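Periplasmic protein-probably involved in high-affinity Fe2+ transport (Escherichia coli F11, PDB 5I0Y) binds copper in the periplasm and probably takes part in high-affinity iron uptake, its copper site being required for iron transport. Local coordinates at residues His44-Val52 with Gly62-Tyr72. The protein carries 1 engineered substitution. Residues are numbered along the deposited sequence; the frame is centred on the assembly and turned at random.
Engineered in segment 44-52: Gln46 (natural residue Glu). With CU (copper (II) ion), chain D.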
loop_
_atom_site.group_PDB
_atom_site.type_symbol
_atom_site.label_atom_id
_atom_site.label_comp_id
_atom_site.label_asym_id
_atom_site.label_seq_id
_atom_site.Cartn_x
_atom_site.Cartn_y
_atom_site.Cartn_z
ATOM N N HIS B 44 15.611 -6.122 -11.693
ATOM C CA HIS B 44 14.392 -5.533 -11.139
ATOM C C HIS B 44 14.825 -4.276 -10.446
ATOM O O HIS B 44 15.665 -4.330 -9.545
ATOM C CB HIS B 44 13.762 -6.498 -10.137
ATOM C CG HIS B 44 12.326 -6.164 -9.761
ATOM N ND1 HIS B 44 11.316 -6.145 -10.661
ATOM C CD2 HIS B 44 11.758 -5.860 -8.526
ATOM C CE1 HIS B 44 10.159 -5.849 -10.023
ATOM N NE2 HIS B 44 10.437 -5.662 -8.724
ATOM N N LEU B 45 14.295 -3.138 -10.899
ATOM C CA LEU B 45 14.621 -1.839 -10.325
ATOM C C LEU B 45 13.507 -1.428 -9.374
ATOM O O LEU B 45 12.330 -1.588 -9.681
ATOM C CB LEU B 45 14.801 -0.794 -11.435
ATOM C CG LEU B 45 15.152 0.646 -11.015
ATOM C CD1 LEU B 45 16.543 0.731 -10.406
ATOM C CD2 LEU B 45 15.017 1.577 -12.214
ATOM N N GLN B 46 13.890 -0.891 -8.231
ATOM C CA GLN B 46 12.933 -0.647 -7.163
ATOM C C GLN B 46 13.110 0.726 -6.540
ATOM O O GLN B 46 14.229 1.263 -6.480
ATOM C CB GLN B 46 13.138 -1.664 -6.035
ATOM C CG GLN B 46 12.723 -3.080 -6.336
ATOM C CD GLN B 46 12.678 -3.944 -5.086
ATOM O OE1 GLN B 46 12.914 -3.479 -3.955
ATOM N NE2 GLN B 46 12.346 -5.184 -5.282
ATOM N N ALA B 47 12.005 1.250 -6.021
ATOM C CA ALA B 47 12.011 2.397 -5.129
ATOM C C ALA B 47 11.667 1.919 -3.734
ATOM O O ALA B 47 10.627 1.278 -3.534
ATOM C CB ALA B 47 11.005 3.430 -5.594
ATOM N N ASP B 48 12.572 2.167 -2.792
ATOM C CA ASP B 48 12.360 1.857 -1.387
ATOM C C ASP B 48 12.029 3.145 -0.686
ATOM O O ASP B 48 12.857 4.058 -0.623
ATOM C CB ASP B 48 13.608 1.253 -0.759
ATOM C CG ASP B 48 13.717 -0.220 -1.013
ATOM O OD1 ASP B 48 12.725 -0.810 -1.493
ATOM O OD2 ASP B 48 14.794 -0.784 -0.707
ATOM N N ILE B 49 10.813 3.219 -0.169
ATOM C CA ILE B 49 10.299 4.468 0.401
ATOM C C ILE B 49 9.562 4.212 1.712
ATOM O O ILE B 49 8.560 3.500 1.753
ATOM C CB ILE B 49 9.390 5.210 -0.602
ATOM C CG1 ILE B 49 10.155 5.532 -1.900
ATOM C CG2 ILE B 49 8.849 6.486 0.035
ATOM C CD1 ILE B 49 9.272 5.943 -3.052
ATOM N N HIS B 50 10.067 4.828 2.777
ATOM C CA HIS B 50 9.491 4.666 4.124
ATOM C C HIS B 50 9.481 5.963 4.869
ATOM O O HIS B 50 10.324 6.821 4.619
ATOM C CB HIS B 50 10.277 3.628 4.908
ATOM C CG HIS B 50 10.285 2.297 4.228
ATOM N ND1 HIS B 50 11.124 2.005 3.207
ATOM C CD2 HIS B 50 9.495 1.178 4.426
ATOM C CE1 HIS B 50 10.870 0.753 2.780
ATOM N NE2 HIS B 50 9.860 0.259 3.506
ATOM N N ALA B 51 8.519 6.142 5.768
ATOM C CA ALA B 51 8.491 7.336 6.596
ATOM C C ALA B 51 9.737 7.415 7.452
ATOM O O ALA B 51 10.288 6.388 7.859
ATOM C CB ALA B 51 7.274 7.327 7.505
ATOM N N VAL B 52 10.161 8.642 7.743
ATOM C CA VAL B 52 11.111 8.885 8.835
ATOM C C VAL B 52 10.370 9.540 9.995
ATOM O O VAL B 52 9.207 9.942 9.848
ATOM C CB VAL B 52 12.360 9.693 8.388
ATOM C CG1 VAL B 52 13.205 8.871 7.408
ATOM C CG2 VAL B 52 11.977 11.049 7.821
ATOM N N GLY B 62 9.794 4.319 9.673
ATOM C CA GLY B 62 10.029 2.980 9.140
ATOM C C GLY B 62 8.877 2.378 8.350
ATOM O O GLY B 62 9.057 1.374 7.658
ATOM N N GLU B 63 7.692 2.977 8.440
ATOM C CA GLU B 63 6.539 2.429 7.745
ATOM C C GLU B 63 6.573 2.700 6.256
ATOM O O GLU B 63 6.947 3.778 5.819
ATOM C CB GLU B 63 5.255 2.952 8.391
ATOM C CG GLU B 63 5.031 2.364 9.784
ATOM C CD GLU B 63 3.960 3.061 10.595
ATOM O OE1 GLU B 63 3.933 2.802 11.830
ATOM O OE2 GLU B 63 3.149 3.830 10.004
ATOM N N TRP B 64 6.193 1.700 5.481
ATOM C CA TRP B 64 6.089 1.860 4.044
ATOM C C TRP B 64 5.110 2.951 3.683
ATOM O O TRP B 64 4.098 3.157 4.359
ATOM C CB TRP B 64 5.633 0.546 3.427
ATOM C CG TRP B 64 5.713 0.524 1.936
ATOM C CD1 TRP B 64 6.809 0.850 1.149
ATOM C CD2 TRP B 64 4.657 0.174 1.002
ATOM N NE1 TRP B 64 6.526 0.714 -0.171
ATOM C CE2 TRP B 64 5.240 0.304 -0.337
ATOM C CE3 TRP B 64 3.339 -0.243 1.127
ATOM C CZ2 TRP B 64 4.523 0.007 -1.489
ATOM C CZ3 TRP B 64 2.621 -0.528 -0.053
ATOM C CH2 TRP B 64 3.193 -0.391 -1.320
ATOM N N ILE B 65 5.406 3.701 2.630
ATOM C CA ILE B 65 4.436 4.691 2.167
ATOM C C ILE B 65 3.670 4.059 0.999
ATOM O O ILE B 65 4.243 3.841 -0.059
ATOM C CB ILE B 65 5.128 5.984 1.706
ATOM C CG1 ILE B 65 6.021 6.583 2.819
ATOM C CG2 ILE B 65 4.072 6.981 1.237
ATOM C CD1 ILE B 65 5.310 7.004 4.097
ATOM N N PRO B 66 2.373 3.747 1.199
ATOM C CA PRO B 66 1.561 3.072 0.181
ATOM C C PRO B 66 0.881 4.045 -0.765
ATOM O O PRO B 66 0.865 5.258 -0.507
ATOM C CB PRO B 66 0.514 2.347 1.036
ATOM C CG PRO B 66 0.231 3.333 2.140
ATOM C CD PRO B 66 1.572 4.021 2.413
ATOM N N TYR B 67 0.357 3.523 -1.871
ATOM C CA TYR B 67 -0.475 4.296 -2.826
ATOM C C TYR B 67 0.282 5.387 -3.568
ATOM O O TYR B 67 -0.340 6.302 -4.112
ATOM C CB TYR B 67 -1.752 4.849 -2.159
ATOM C CG TYR B 67 -2.649 3.728 -1.719
ATOM C CD1 TYR B 67 -3.560 3.147 -2.604
ATOM C CD2 TYR B 67 -2.573 3.241 -0.423
ATOM C CE1 TYR B 67 -4.385 2.103 -2.188
ATOM C CE2 TYR B 67 -3.383 2.196 -0.008
ATOM C CZ TYR B 67 -4.270 1.640 -0.885
ATOM O OH TYR B 67 -5.055 0.607 -0.418
ATOM N N LEU B 68 1.605 5.267 -3.658
ATOM C CA LEU B 68 2.360 6.236 -4.458
ATOM C C LEU B 68 2.250 5.907 -5.947
ATOM O O LEU B 68 1.975 4.770 -6.331
ATOM C CB LEU B 68 3.831 6.255 -4.046
ATOM C CG LEU B 68 4.083 6.725 -2.614
ATOM C CD1 LEU B 68 5.561 6.628 -2.271
ATOM C CD2 LEU B 68 3.580 8.139 -2.360
ATOM N N THR B 69 2.484 6.909 -6.800
ATOM C CA THR B 69 2.586 6.722 -8.236
ATOM C C THR B 69 3.990 7.174 -8.607
ATOM O O THR B 69 4.390 8.310 -8.337
ATOM C CB THR B 69 1.538 7.566 -8.951
ATOM O OG1 THR B 69 0.252 7.161 -8.464
ATOM C CG2 THR B 69 1.606 7.353 -10.469
ATOM N N ILE B 70 4.734 6.277 -9.230
ATOM C CA ILE B 70 6.151 6.516 -9.468
ATOM C C ILE B 70 6.529 6.084 -10.858
ATOM O O ILE B 70 6.274 4.926 -11.255
ATOM C CB ILE B 70 7.054 5.789 -8.447
ATOM C CG1 ILE B 70 6.597 6.106 -7.029
ATOM C CG2 ILE B 70 8.519 6.187 -8.651
ATOM C CD1 ILE B 70 7.343 5.323 -5.970
ATOM N N SER B 71 7.140 7.012 -11.591
ATOM C CA SER B 71 7.769 6.696 -12.867
ATOM C C SER B 71 9.263 6.999 -12.757
ATOM O O SER B 71 9.705 7.616 -11.793
ATOM C CB SER B 71 7.134 7.437 -14.041
ATOM O OG SER B 71 7.322 8.824 -13.929
ATOM N N TYR B 72 10.034 6.518 -13.718
ATOM C CA TYR B 72 11.473 6.733 -13.688
ATOM C C TYR B 72 12.000 7.209 -15.036
ATOM O O TYR B 72 11.409 6.943 -16.076
ATOM C CB TYR B 72 12.214 5.442 -13.245
ATOM C CG TYR B 72 12.160 4.335 -14.278
ATOM C CD1 TYR B 72 13.077 4.295 -15.334
ATOM C CD2 TYR B 72 11.164 3.359 -14.234
ATOM C CE1 TYR B 72 13.033 3.302 -16.294
ATOM C CE2 TYR B 72 11.112 2.355 -15.199
ATOM C CZ TYR B 72 12.042 2.355 -16.233
ATOM O OH TYR B 72 12.031 1.393 -17.220
HETATM CU CU CU D . 8.894 -5.791 -7.383
HETATM O O HOH W 1 9.091 1.185 -1.315
#
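Ile49 and Ile70 meet tip to tip across the protein's interior, their CD1 methyls 3.6 Å apart. Leu68 comes at Ile49 in the same head-on way, and its CD1 touches both CD1 and CG2 of that side chain. Ile49 can serve all of these because its branches part at CB: CG1 lies beside the backbone N (chi1 -59°) and carries CD1 to Leu68 and Ile70, while CG2 meets CG1 of Ile65, whose side chain crosses it at about a right angle. Farther along, Ala47 CB touches Ile70 CD1, and Leu45 sets CD2 over one face of the Tyr72 ring, 4.5 Å from CG. This is the inside of the beta sandwich: the axes of segments 44-51 and 69-72 come no closer than 9.4 Å, too far for backbone pairing, and apolar side chains bridge the distance. At the other end the loop Gly62-Ile65 comes against the end of the strand in a single backbone bridge, His50 with Trp64. Ala51 N gives a 2.8 Å hydrogen bond to Glu63 O, and Gly62 N gives one to Ala51 O. A longer bond joins Ile65 N to Ile49 O, 3.3 Å. Here the His50 ring lies oblique to the Trp64 indole, planes at 55°, with NE2 3.9 Å from Trp64 CD1. Water 1 sits in the indole plane at its edge, accepting from Trp64 NE1 at 2.8 Å and from Ile49 N while donating to Ala47 O. At the far end of the strand, His44 NE2 binds copper at 2.0 Å, together with Met90 and His97 of the same chain and, from the second subunit, His127.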